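Local coordinates for protein lombricine kinase (Urechis caupo, PDB 3JPZ) that probably transfers a phosphoryl group reversibly between ATP and the guanidino compound lombricine, as a member of the ATP:guanido phosphotransferase (phosphagen kinase) family, at residues A[31-36]-A[42-47]; A[67-70]-A[75-78]; A[226-231]-A[237-242]; A[278-283]-A[338-343]. All blocks are in the same frame, centred on the assembly; numbering follows the deposited sequence. Where two conformers were deposited one is given.

Contact 1 (A[31-36]-A[42-47]); sequences QRLFGK and VTVDKV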
loop_
_atom_site.group_PDB
_atom_site.type_symbol
_atom_site.label_atom_id
_atom_site.label_comp_id
_atom_site.label_asym_id
_atom_site.label_seq_id
_atom_site.Cartn_x
_atom_site.Cartn_y
_atom_site.Cartn_z
ATOM N N GLN A 31 4.253 -6.922 24.196
ATOM C CA GLN A 31 5.613 -7.005 24.704
ATOM C C GLN A 31 6.125 -8.438 24.603
ATOM O O GLN A 31 7.274 -8.675 24.234
ATOM C CB GLN A 31 5.645 -6.522 26.156
ATOM C CG GLN A 31 7.024 -6.181 26.695
ATOM C CD GLN A 31 6.957 -5.569 28.083
ATOM O OE1 GLN A 31 6.177 -6.007 28.928
ATOM N NE2 GLN A 31 7.773 -4.550 28.324
ATOM N N ARG A 32 5.261 -9.391 24.925
ATOM C CA ARG A 32 5.614 -10.801 24.846
ATOM C C ARG A 32 5.976 -11.196 23.428
ATOM O O ARG A 32 6.915 -11.960 23.206
ATOM C CB ARG A 32 4.443 -11.663 25.303
ATOM C CG ARG A 32 4.257 -11.727 26.800
ATOM C CD ARG A 32 3.318 -12.864 27.185
ATOM N NE ARG A 32 1.927 -12.538 26.891
ATOM C CZ ARG A 32 1.148 -11.792 27.666
ATOM N NH1 ARG A 32 1.618 -11.288 28.795
ATOM N NH2 ARG A 32 -0.107 -11.552 27.313
ATOM N N LEU A 33 5.217 -10.668 22.473
ATOM C CA LEU A 33 5.328 -11.069 21.078
ATOM C C LEU A 33 6.365 -10.243 20.340
ATOM O O LEU A 33 6.863 -10.649 19.289
ATOM C CB LEU A 33 3.960 -10.938 20.401
ATOM C CG LEU A 33 2.910 -11.753 21.146
ATOM C CD1 LEU A 33 1.496 -11.461 20.647
ATOM C CD2 LEU A 33 3.239 -13.222 21.006
ATOM N N PHE A 34 6.696 -9.088 20.902
ATOM C CA PHE A 34 7.688 -8.202 20.304
ATOM C C PHE A 34 9.057 -8.865 20.405
ATOM O O PHE A 34 9.451 -9.321 21.471
ATOM C CB PHE A 34 7.690 -6.854 21.028
ATOM C CG PHE A 34 8.367 -5.756 20.264
ATOM C CD1 PHE A 34 7.663 -4.999 19.351
ATOM C CD2 PHE A 34 9.706 -5.476 20.463
ATOM C CE1 PHE A 34 8.280 -3.993 18.646
ATOM C CE2 PHE A 34 10.324 -4.464 19.764
ATOM C CZ PHE A 34 9.611 -3.726 18.853
ATOM N N GLY A 35 9.770 -8.942 19.290
ATOM C CA GLY A 35 11.070 -9.591 19.282
ATOM C C GLY A 35 10.992 -11.047 18.860
ATOM O O GLY A 35 12.014 -11.692 18.625
ATOM N N LYS A 36 9.774 -11.572 18.770
ATOM C CA LYS A 36 9.572 -12.908 18.230
ATOM C C LYS A 36 9.554 -12.855 16.708
ATOM O O LYS A 36 9.173 -11.849 16.102
ATOM C CB LYS A 36 8.271 -13.526 18.740
ATOM C CG LYS A 36 8.110 -13.502 20.244
ATOM C CD LYS A 36 7.049 -14.489 20.701
ATOM C CE LYS A 36 7.562 -15.921 20.611
ATOM N NZ LYS A 36 6.484 -16.926 20.797
ATOM N N VAL A 42 8.555 -13.435 9.816
ATOM C CA VAL A 42 7.320 -12.744 10.154
ATOM C C VAL A 42 7.385 -12.297 11.608
ATOM O O VAL A 42 7.783 -13.057 12.484
ATOM C CB VAL A 42 6.091 -13.640 9.957
ATOM C CG1 VAL A 42 4.831 -12.919 10.433
ATOM C CG2 VAL A 42 5.965 -14.040 8.504
ATOM N N THR A 43 6.975 -11.060 11.855
ATOM C CA THR A 43 7.002 -10.488 13.191
ATOM C C THR A 43 5.604 -10.071 13.618
ATOM O O THR A 43 4.710 -9.954 12.788
ATOM C CB THR A 43 7.842 -9.213 13.210
ATOM O OG1 THR A 43 7.170 -8.212 12.439
ATOM C CG2 THR A 43 9.219 -9.461 12.621
ATOM N N VAL A 44 5.424 -9.821 14.911
ATOM C CA VAL A 44 4.132 -9.377 15.413
ATOM C C VAL A 44 3.693 -8.130 14.654
ATOM O O VAL A 44 2.536 -8.010 14.265
ATOM C CB VAL A 44 4.161 -9.091 16.935
ATOM C CG1 VAL A 44 4.962 -7.827 17.248
ATOM C CG2 VAL A 44 2.742 -8.973 17.476
ATOM N N ASP A 45 4.633 -7.221 14.419
ATOM C CA ASP A 45 4.331 -5.985 13.723
ATOM C C ASP A 45 3.744 -6.248 12.354
ATOM O O ASP A 45 2.786 -5.599 11.967
ATOM C CB ASP A 45 5.574 -5.108 13.604
ATOM C CG ASP A 45 5.703 -4.148 14.754
ATOM O OD1 ASP A 45 4.866 -4.239 15.679
ATOM O OD2 ASP A 45 6.623 -3.306 14.730
ATOM N N LYS A 46 4.328 -7.197 11.628
ATOM C CA LYS A 46 3.801 -7.611 10.329
ATOM C C LYS A 46 2.355 -8.114 10.409
ATOM O O LYS A 46 1.509 -7.721 9.611
ATOM C CB LYS A 46 4.669 -8.725 9.736
ATOM C CG LYS A 46 4.142 -9.245 8.411
ATOM C CD LYS A 46 4.276 -8.197 7.332
ATOM C CE LYS A 46 3.502 -8.566 6.100
ATOM N NZ LYS A 46 3.722 -7.566 5.011
ATOM N N VAL A 47 2.067 -9.008 11.349
ATOM C CA VAL A 47 0.749 -9.630 11.358
ATOM C C VAL A 47 -0.323 -8.669 11.856
ATOM O O VAL A 47 -1.503 -8.858 11.576
ATOM C CB VAL A 47 0.717 -10.926 12.180
ATOM C CG1 VAL A 47 1.791 -11.883 11.675
ATOM C CG2 VAL A 47 0.885 -10.635 13.675
HETATM O O HOH W 1 7.616 -9.844 16.816
#
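A single water bridges Lys36 and Val44: it donates to Lys36 O at 2.6 Å and to Leu33 O at 2.7 Å, and accepts from Val44 N at 2.9 Å. No direct hydrogen bond joins 31-36 to 42-47, and the water supplies the polar link between the end of one helix and the beginning of the next. Beside it the packing is apolar. Val44 sets CG2 against Leu33 CB at 3.7 Å, while CG1, placed between the backbone N and the carbonyl carbon (chi1 71°), comes within 4.1 Å of Phe34 CA. The Phe34 ring meets Val44 CG1 and Asp45 OD2 obliquely and at longer range. The Asp45 carboxylate is engaged mainly by others, since OD1 takes a hydrogen bond from Tyr30 and forms a salt bridge with Arg135 of the second subunit. Lys36 NZ is likewise hydrogen-bonded to Val71 O. Two local motifs shape the junction. A type II turn runs from Leu33 to Lys36, with Gly35 at a positive phi, and Thr43 is the N-cap of helix 44-53, its OG1 accepting from Lys46 N at 3.1 Å in a nearly straight bond (165°). The result is two consecutive helices joined by a turn and an N-capped start, within the small, mainly helical N-terminal domain of the phosphagen kinases.

Contact 2 (A[67-70]-A[75-78]); sequences ESYE and LFDA
Tyr69 and Phe76 press their rings together in the dense part of this contact, where short helix 68-71 turns into helix 73-83. The closest carbons are Tyr69 CE1 and Phe76 CD1, 3.3 Å apart. Phe76 CE1 lies over one face of the tyrosine ring, displaced toward the rim, while the planes are inclined at 53° with centroids 4.5 Å apart, an oblique pairing that is neither a parallel stack nor a T-shape. The two side chains cross at about a right angle. On its other flank the phenylalanine meets Ser68: the serine's CB is 3.9 Å from Phe76 CZ, and its carbonyl O approaches Phe76 CE2 obliquely at 3.4 Å. Val47 and Leu61 add further apolar contacts to Phe76.

The looser side is polar and water-mediated. Water 2 donates both to Tyr69 O, at 2.8 Å, and to Asp77 OD1, at 2.7 Å, and so spans the two segments where their side chains do not meet directly. Asp77 is also held by salt bridges to Lys73 and Arg263, which would probably stabilise its negative charge. Tyr69 OH is hydrogen-bonded to Cys268 O and Ser68 OG to Asp65 OD1. In chemical terms, an aromatic and aliphatic core holds the helices together, while the water and the salt bridges of Asp77 provide polar links at its margin.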
loop_
_atom_site.group_PDB
_atom_site.type_symbol
_atom_site.label_atom_id
_atom_site.label_comp_id
_atom_site.label_asym_id
_atom_site.label_seq_id
_atom_site.Cartn_x
_atom_site.Cartn_y
_atom_site.Cartn_z
ATOM N N GLU A 67 3.553 -20.412 10.137
ATOM C CA GLU A 67 4.151 -20.403 11.457
ATOM C C GLU A 67 3.593 -19.253 12.292
ATOM O O GLU A 67 3.657 -19.270 13.516
ATOM C CB GLU A 67 5.672 -20.296 11.328
ATOM C CG GLU A 67 6.370 -21.597 10.898
ATOM C CD GLU A 67 6.291 -21.878 9.396
ATOM O OE1 GLU A 67 5.657 -21.102 8.652
ATOM O OE2 GLU A 67 6.872 -22.892 8.951
ATOM N N SER A 68 3.035 -18.257 11.621
ATOM C CA SER A 68 2.444 -17.116 12.307
ATOM C C SER A 68 1.439 -17.539 13.367
ATOM O O SER A 68 1.376 -16.947 14.436
ATOM C CB SER A 68 1.758 -16.196 11.304
ATOM O OG SER A 68 2.711 -15.465 10.562
ATOM N N TYR A 69 0.650 -18.561 13.075
ATOM C CA TYR A 69 -0.392 -18.996 14.005
ATOM C C TYR A 69 0.169 -19.555 15.314
ATOM O O TYR A 69 -0.477 -19.484 16.354
ATOM C CB TYR A 69 -1.314 -20.007 13.322
ATOM C CG TYR A 69 -2.242 -19.356 12.324
ATOM C CD1 TYR A 69 -3.429 -18.771 12.739
ATOM C CD2 TYR A 69 -1.924 -19.299 10.978
ATOM C CE1 TYR A 69 -4.278 -18.167 11.840
ATOM C CE2 TYR A 69 -2.766 -18.701 10.072
ATOM C CZ TYR A 69 -3.947 -18.135 10.512
ATOM O OH TYR A 69 -4.808 -17.526 9.626
ATOM N N GLU A 70 1.375 -20.102 15.281
ATOM C CA GLU A 70 1.949 -20.633 16.506
ATOM C C GLU A 70 2.856 -19.614 17.209
ATOM O O GLU A 70 2.741 -19.428 18.411
ATOM C CB GLU A 70 2.675 -21.954 16.248
ATOM C CG GLU A 70 3.654 -21.925 15.103
ATOM C CD GLU A 70 4.651 -23.065 15.168
ATOM O OE1 GLU A 70 4.241 -24.198 15.503
ATOM O OE2 GLU A 70 5.846 -22.828 14.885
ATOM N N LEU A 75 -2.135 -14.295 20.056
ATOM C CA LEU A 75 -2.817 -13.198 19.388
ATOM C C LEU A 75 -3.821 -13.726 18.375
ATOM O O LEU A 75 -4.963 -13.260 18.305
ATOM C CB LEU A 75 -1.807 -12.266 18.707
ATOM C CG LEU A 75 -2.407 -11.074 17.960
ATOM C CD1 LEU A 75 -3.459 -10.346 18.800
ATOM C CD2 LEU A 75 -1.304 -10.123 17.532
ATOM N N PHE A 76 -3.397 -14.695 17.576
ATOM C CA PHE A 76 -4.306 -15.307 16.631
ATOM C C PHE A 76 -5.431 -15.999 17.367
ATOM O O PHE A 76 -6.576 -15.916 16.958
ATOM C CB PHE A 76 -3.574 -16.283 15.716
ATOM C CG PHE A 76 -2.805 -15.605 14.634
ATOM C CD1 PHE A 76 -3.359 -15.433 13.377
ATOM C CD2 PHE A 76 -1.550 -15.094 14.882
ATOM C CE1 PHE A 76 -2.661 -14.801 12.392
ATOM C CE2 PHE A 76 -0.852 -14.449 13.895
ATOM C CZ PHE A 76 -1.403 -14.300 12.654
ATOM N N ASP A 77 -5.119 -16.655 18.473
ATOM C CA ASP A 77 -6.142 -17.422 19.170
ATOM C C ASP A 77 -7.228 -16.497 19.716
ATOM O O ASP A 77 -8.410 -16.812 19.652
ATOM C CB ASP A 77 -5.529 -18.274 20.272
ATOM C CG ASP A 77 -4.947 -19.570 19.744
ATOM O OD1 ASP A 77 -4.802 -19.702 18.511
ATOM O OD2 ASP A 77 -4.648 -20.462 20.563
ATOM N N ALA A 78 -6.834 -15.343 20.233
ATOM C CA ALA A 78 -7.816 -14.422 20.788
ATOM C C ALA A 78 -8.695 -13.858 19.677
ATOM O O ALA A 78 -9.910 -13.720 19.831
ATOM C CB ALA A 78 -7.129 -13.304 21.541
HETATM O O HOH W 2 -3.258 -19.829 16.306
#

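Contact 3 (A[226-231]-A[237-242]); sequences SMQKGG and FERFGR
In the conformer described, one of two deposited for Arg239, Arg239 NH1 donates to Gln228 OE1 at 3.0 Å, a bond tentative to that extent and the only direct hydrogen bond between residues 226-231 and 237-242. The oxygen lies at the edge of the guanidinium, close to its plane, but the bond is bent (147° at the hydrogen) and the donor is tilted from the carbonyl plane of the amide. The two side chains cross at about a right angle. Gln228 reaches out with an extended chain, whereas Arg239 here bends at chi3 (-65°) to present its NH1. Nearer the backbone, Ser226 sits against the helix: its CB is 3.8 Å from Phe240 CB and lies by the edge of the phenylalanine ring, and its OG rests on the aliphatic stem of the arginine, 3.8 Å from Arg239 CG.

A second shell helps to position the arginine, which is also held through NH2 by a salt bridge to Asp155. Arg242 shares Asp155 and forms a neighbouring intrahelical salt bridge, its NE 3.0 Å from Glu238 OE2. The serine hydroxyl is hydrogen-bonded to Val236 O.

Strand 226-229 and helix 237-242 run nearly antiparallel, at 157°, with axes 7.6 Å apart. The helix lies along the eight-stranded antiparallel sheet, Phe240 reaching Ile118 and Thr120 on adjacent strand 113-122 and Phe237 packing against helix 333-355.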
loop_
_atom_site.group_PDB
_atom_site.type_symbol
_atom_site.label_atom_id
_atom_site.label_comp_id
_atom_site.label_asym_id
_atom_site.label_seq_id
_atom_site.Cartn_x
_atom_site.Cartn_y
_atom_site.Cartn_z
ATOM N N SER A 226 -15.507 -24.158 -7.563
ATOM C CA SER A 226 -16.333 -25.001 -8.400
ATOM C C SER A 226 -17.702 -24.353 -8.579
ATOM O O SER A 226 -18.251 -23.794 -7.630
ATOM C CB SER A 226 -16.486 -26.385 -7.777
ATOM O OG SER A 226 -17.362 -27.177 -8.546
ATOM N N MET A 227 -18.246 -24.432 -9.794
ATOM C CA MET A 227 -19.480 -23.731 -10.128
ATOM C C MET A 227 -20.223 -24.355 -11.313
ATOM O O MET A 227 -19.617 -24.990 -12.191
ATOM C CB MET A 227 -19.155 -22.277 -10.460
ATOM C CG MET A 227 -18.275 -22.129 -11.692
ATOM S SD MET A 227 -17.782 -20.431 -12.022
ATOM C CE MET A 227 -16.652 -20.141 -10.662
ATOM N N GLN A 228 -21.543 -24.159 -11.317
ATOM C CA GLN A 228 -22.422 -24.551 -12.411
ATOM C C GLN A 228 -23.658 -23.671 -12.376
ATOM O O GLN A 228 -24.083 -23.232 -11.316
ATOM C CB GLN A 228 -22.916 -25.993 -12.260
ATOM C CG GLN A 228 -21.879 -27.072 -12.417
ATOM C CD GLN A 228 -22.484 -28.465 -12.389
ATOM O OE1 GLN A 228 -21.805 -29.447 -12.692
ATOM N NE2 GLN A 228 -23.774 -28.559 -12.033
ATOM N N LYS A 229 -24.258 -23.438 -13.532
ATOM C CA LYS A 229 -25.592 -22.863 -13.563
ATOM C C LYS A 229 -26.521 -23.962 -13.086
ATOM O O LYS A 229 -26.168 -25.134 -13.164
ATOM C CB LYS A 229 -25.975 -22.449 -14.980
ATOM C CG LYS A 229 -24.879 -21.745 -15.764
ATOM C CD LYS A 229 -24.966 -22.099 -17.243
ATOM C CE LYS A 229 -26.383 -21.947 -17.788
ATOM N NZ LYS A 229 -26.605 -22.799 -18.987
ATOM N N GLY A 230 -27.705 -23.592 -12.607
ATOM C CA GLY A 230 -28.651 -24.560 -12.087
ATOM C C GLY A 230 -28.508 -24.771 -10.593
ATOM O O GLY A 230 -27.891 -23.958 -9.912
ATOM N N GLY A 231 -29.065 -25.870 -10.085
ATOM C CA GLY A 231 -29.167 -26.082 -8.653
ATOM C C GLY A 231 -28.530 -27.355 -8.149
ATOM O O GLY A 231 -28.779 -27.750 -7.021
ATOM N N PHE A 237 -20.137 -29.705 -5.484
ATOM C CA PHE A 237 -19.305 -30.120 -4.371
ATOM C C PHE A 237 -18.468 -31.327 -4.796
ATOM O O PHE A 237 -17.319 -31.469 -4.387
ATOM C CB PHE A 237 -20.186 -30.477 -3.170
ATOM C CG PHE A 237 -19.416 -30.776 -1.908
ATOM C CD1 PHE A 237 -18.450 -29.905 -1.443
ATOM C CD2 PHE A 237 -19.690 -31.920 -1.174
ATOM C CE1 PHE A 237 -17.758 -30.175 -0.276
ATOM C CE2 PHE A 237 -19.003 -32.198 -0.008
ATOM C CZ PHE A 237 -18.036 -31.324 0.442
ATOM N N GLU A 238 -19.056 -32.194 -5.619
ATOM C CA GLU A 238 -18.384 -33.423 -6.038
ATOM C C GLU A 238 -17.133 -33.091 -6.824
ATOM O O GLU A 238 -16.085 -33.708 -6.637
ATOM C CB GLU A 238 -19.310 -34.282 -6.908
ATOM C CG GLU A 238 -18.745 -35.674 -7.229
ATOM C CD GLU A 238 -17.657 -35.675 -8.306
ATOM O OE1 GLU A 238 -17.662 -34.787 -9.196
ATOM O OE2 GLU A 238 -16.802 -36.591 -8.268
ATOM N N ARG A 239 -17.265 -32.130 -7.726
ATOM C CA ARG A 239 -16.152 -31.667 -8.539
ATOM C C ARG A 239 -15.172 -30.920 -7.649
ATOM O O ARG A 239 -13.968 -31.062 -7.772
ATOM C CB ARG A 239 -16.669 -30.758 -9.659
ATOM C CG ARG A 239 -15.597 -29.973 -10.399
ATOM C CD ARG A 239 -16.166 -29.319 -11.655
ATOM N NE ARG A 239 -16.608 -30.314 -12.628
ATOM C CZ ARG A 239 -17.879 -30.590 -12.905
ATOM N NH1 ARG A 239 -18.859 -29.936 -12.291
ATOM N NH2 ARG A 239 -18.169 -31.519 -13.807
ATOM N N PHE A 240 -15.719 -30.123 -6.746
ATOM C CA PHE A 240 -14.939 -29.361 -5.791
ATOM C C PHE A 240 -13.926 -30.244 -5.056
ATOM O O PHE A 240 -12.724 -29.992 -5.086
ATOM C CB PHE A 240 -15.922 -28.725 -4.808
ATOM C CG PHE A 240 -15.290 -27.886 -3.751
ATOM C CD1 PHE A 240 -14.913 -26.575 -4.013
ATOM C CD2 PHE A 240 -15.123 -28.387 -2.470
ATOM C CE1 PHE A 240 -14.352 -25.787 -3.018
ATOM C CE2 PHE A 240 -14.568 -27.608 -1.480
ATOM C CZ PHE A 240 -14.179 -26.301 -1.757
ATOM N N GLY A 241 -14.421 -31.285 -4.397
ATOM C CA GLY A 241 -13.573 -32.172 -3.623
ATOM C C GLY A 241 -12.698 -33.043 -4.503
ATOM O O GLY A 241 -11.560 -33.340 -4.164
ATOM N N ARG A 242 -13.241 -33.464 -5.637
ATOM C CA ARG A 242 -12.479 -34.258 -6.587
ATOM C C ARG A 242 -11.281 -33.453 -7.083
ATOM O O ARG A 242 -10.163 -33.960 -7.159
ATOM C CB ARG A 242 -13.369 -34.670 -7.759
ATOM C CG ARG A 242 -12.633 -35.410 -8.864
ATOM C CD ARG A 242 -13.591 -36.262 -9.684
ATOM N NE ARG A 242 -14.723 -35.487 -10.189
ATOM C CZ ARG A 242 -14.661 -34.673 -11.236
ATOM N NH1 ARG A 242 -13.517 -34.517 -11.885
ATOM N NH2 ARG A 242 -15.741 -34.011 -11.628
#

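Contact 4 (A[278-283]-A[338-343]); sequences LRASVH and QLLIDG
Leu340 points its isobutyl group at Ala280 and Val282, packing helix 333-355 onto the antiparallel sheet of the phosphagen kinase catalytic domain. Helix and strand run close to parallel here, their segment axes inclined at 26° and 8.6 Å apart at closest approach. The leucine carries the helix side of the contact alone. With CG anti to the backbone N (chi1 176°), its side chain is sent out toward the sheet, and CD2 leads, settling between two residues whose side chains emerge on the same face of the strand. Leu340 CD2 comes against the flank of the Ala280 methyl, 3.7 Å from Ala280 CB. Valine lies alongside: Val282 and Leu340 slide past each other in opposite directions, and Val282 CG1, anti to its carbonyl carbon, stays 4.0 Å from the same CD2. Beyond the leucine, Val282 also touches Val344 farther along the helix.

Ser281, between them in sequence, projects from the opposite face of the strand, as alternation in a beta strand demands. That face belongs to the nucleotide site: Arg279 and Ser281 are ADP-binding residues, though no nucleotide is bound to this chain, and Arg279 is salt-bridged to Asp322. The apolar packing therefore backs a strand whose other side is used for binding. On the far side of the helix, one turn is clasped by Gln338 NE2, which donates to Asp342 OD1. Against the strand backbone, the shortest approach is made by Leu340 CD2, 3.6 Å from Ala280 C.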
loop_
_atom_site.group_PDB
_atom_site.type_symbol
_atom_site.label_atom_id
_atom_site.label_comp_id
_atom_site.label_asym_id
_atom_site.label_seq_id
_atom_site.Cartn_x
_atom_site.Cartn_y
_atom_site.Cartn_z
ATOM N N LEU A 278 -14.597 -22.244 3.542
ATOM C CA LEU A 278 -15.548 -22.656 2.518
ATOM C C LEU A 278 -16.680 -21.658 2.329
ATOM O O LEU A 278 -17.403 -21.332 3.270
ATOM C CB LEU A 278 -16.171 -24.003 2.852
ATOM C CG LEU A 278 -17.041 -24.508 1.695
ATOM C CD1 LEU A 278 -16.427 -25.750 1.078
ATOM C CD2 LEU A 278 -18.453 -24.785 2.138
ATOM N N ARG A 279 -16.851 -21.212 1.091
ATOM C CA ARG A 279 -17.977 -20.368 0.736
ATOM C C ARG A 279 -18.817 -21.104 -0.286
ATOM O O ARG A 279 -18.492 -21.127 -1.471
ATOM C CB ARG A 279 -17.514 -19.036 0.159
ATOM C CG ARG A 279 -18.632 -18.024 0.066
ATOM C CD ARG A 279 -18.239 -16.782 -0.711
ATOM N NE ARG A 279 -19.259 -15.744 -0.583
ATOM C CZ ARG A 279 -20.304 -15.603 -1.396
ATOM N NH1 ARG A 279 -20.477 -16.428 -2.416
ATOM N NH2 ARG A 279 -21.176 -14.626 -1.193
ATOM N N ALA A 280 -19.874 -21.737 0.207
ATOM C CA ALA A 280 -20.867 -22.393 -0.623
ATOM C C ALA A 280 -22.009 -21.413 -0.815
ATOM O O ALA A 280 -22.553 -20.864 0.152
ATOM C CB ALA A 280 -21.358 -23.669 0.050
ATOM N N SER A 281 -22.369 -21.185 -2.068
ATOM C CA SER A 281 -23.385 -20.200 -2.390
ATOM C C SER A 281 -24.292 -20.708 -3.492
ATOM O O SER A 281 -23.924 -21.605 -4.256
ATOM C CB SER A 281 -22.726 -18.892 -2.831
ATOM O OG SER A 281 -21.891 -19.107 -3.954
ATOM N N VAL A 282 -25.491 -20.143 -3.552
ATOM C CA VAL A 282 -26.345 -20.277 -4.709
ATOM C C VAL A 282 -26.788 -18.876 -5.070
ATOM O O VAL A 282 -26.748 -17.965 -4.241
ATOM C CB VAL A 282 -27.629 -21.077 -4.443
ATOM C CG1 VAL A 282 -27.328 -22.437 -3.885
ATOM C CG2 VAL A 282 -28.562 -20.279 -3.524
ATOM N N HIS A 283 -27.213 -18.697 -6.308
ATOM C CA HIS A 283 -28.018 -17.543 -6.651
ATOM C C HIS A 283 -29.436 -18.048 -6.627
ATOM O O HIS A 283 -29.747 -19.014 -7.302
ATOM C CB HIS A 283 -27.646 -17.029 -8.036
ATOM C CG HIS A 283 -26.428 -16.168 -8.041
ATOM N ND1 HIS A 283 -26.073 -15.390 -9.120
ATOM C CD2 HIS A 283 -25.497 -15.939 -7.088
ATOM C CE1 HIS A 283 -24.967 -14.727 -8.836
ATOM N NE2 HIS A 283 -24.599 -15.040 -7.607
ATOM N N GLN A 338 -24.292 -28.771 3.359
ATOM C CA GLN A 338 -25.578 -29.295 3.807
ATOM C C GLN A 338 -26.401 -28.202 4.471
ATOM O O GLN A 338 -27.625 -28.143 4.309
ATOM C CB GLN A 338 -25.401 -30.461 4.774
ATOM C CG GLN A 338 -26.714 -31.129 5.099
ATOM C CD GLN A 338 -27.365 -31.686 3.868
ATOM O OE1 GLN A 338 -26.773 -32.504 3.177
ATOM N NE2 GLN A 338 -28.591 -31.236 3.573
ATOM N N LEU A 339 -25.714 -27.335 5.210
ATOM C CA LEU A 339 -26.354 -26.202 5.870
ATOM C C LEU A 339 -26.926 -25.244 4.831
ATOM O O LEU A 339 -27.998 -24.673 5.023
ATOM C CB LEU A 339 -25.358 -25.467 6.776
ATOM C CG LEU A 339 -25.863 -24.131 7.339
ATOM C CD1 LEU A 339 -27.004 -24.365 8.319
ATOM C CD2 LEU A 339 -24.739 -23.358 8.002
ATOM N N LEU A 340 -26.207 -25.075 3.726
ATOM C CA LEU A 340 -26.675 -24.241 2.625
ATOM C C LEU A 340 -27.864 -24.896 1.945
ATOM O O LEU A 340 -28.880 -24.260 1.667
ATOM C CB LEU A 340 -25.568 -24.033 1.590
ATOM C CG LEU A 340 -25.984 -23.245 0.348
ATOM C CD1 LEU A 340 -26.117 -21.770 0.661
ATOM C CD2 LEU A 340 -24.984 -23.444 -0.768
ATOM N N ILE A 341 -27.725 -26.180 1.666
ATOM C CA ILE A 341 -28.818 -26.951 1.097
ATOM C C ILE A 341 -30.078 -26.779 1.951
ATOM O O ILE A 341 -31.131 -26.442 1.441
ATOM C CB ILE A 341 -28.445 -28.433 0.999
ATOM C CG1 ILE A 341 -27.349 -28.625 -0.043
ATOM C CG2 ILE A 341 -29.643 -29.251 0.634
ATOM C CD1 ILE A 341 -26.731 -29.989 -0.045
ATOM N N ASP A 342 -29.957 -26.990 3.256
ATOM C CA ASP A 342 -31.116 -26.939 4.138
ATOM C C ASP A 342 -31.706 -25.539 4.198
ATOM O O ASP A 342 -32.917 -25.366 4.173
ATOM C CB ASP A 342 -30.744 -27.392 5.551
ATOM C CG ASP A 342 -30.344 -28.841 5.609
ATOM O OD1 ASP A 342 -30.637 -29.586 4.644
ATOM O OD2 ASP A 342 -29.745 -29.234 6.628
ATOM N N GLY A 343 -30.843 -24.541 4.285
ATOM C CA GLY A 343 -31.288 -23.168 4.388
ATOM C C GLY A 343 -31.968 -22.721 3.111
ATOM O O GLY A 343 -33.001 -22.059 3.151
#

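The four contacts form two pairs. Contacts 1 and 2 follow one another in the N-terminal family region and touch, Leu33 CD1 lying 3.9 Å from Leu75 CB and Val47 CB 4.0 Å from Phe76 CZ, so their helices share one packed core. Contacts 3 and 4 belong to the catalytic region, reach the same sheet, and meet where Phe240 CZ is 3.7 Å from Leu278 CD1. The pairs lie on opposite sides of the chain's centre; contacts 2 and 4 are about 12 Å apart at their nearest atoms. Contact 4 holds ADP-site residues and contact 3 neighbours Arg119 of that site, whereas contacts 1 and 2 are remote from it.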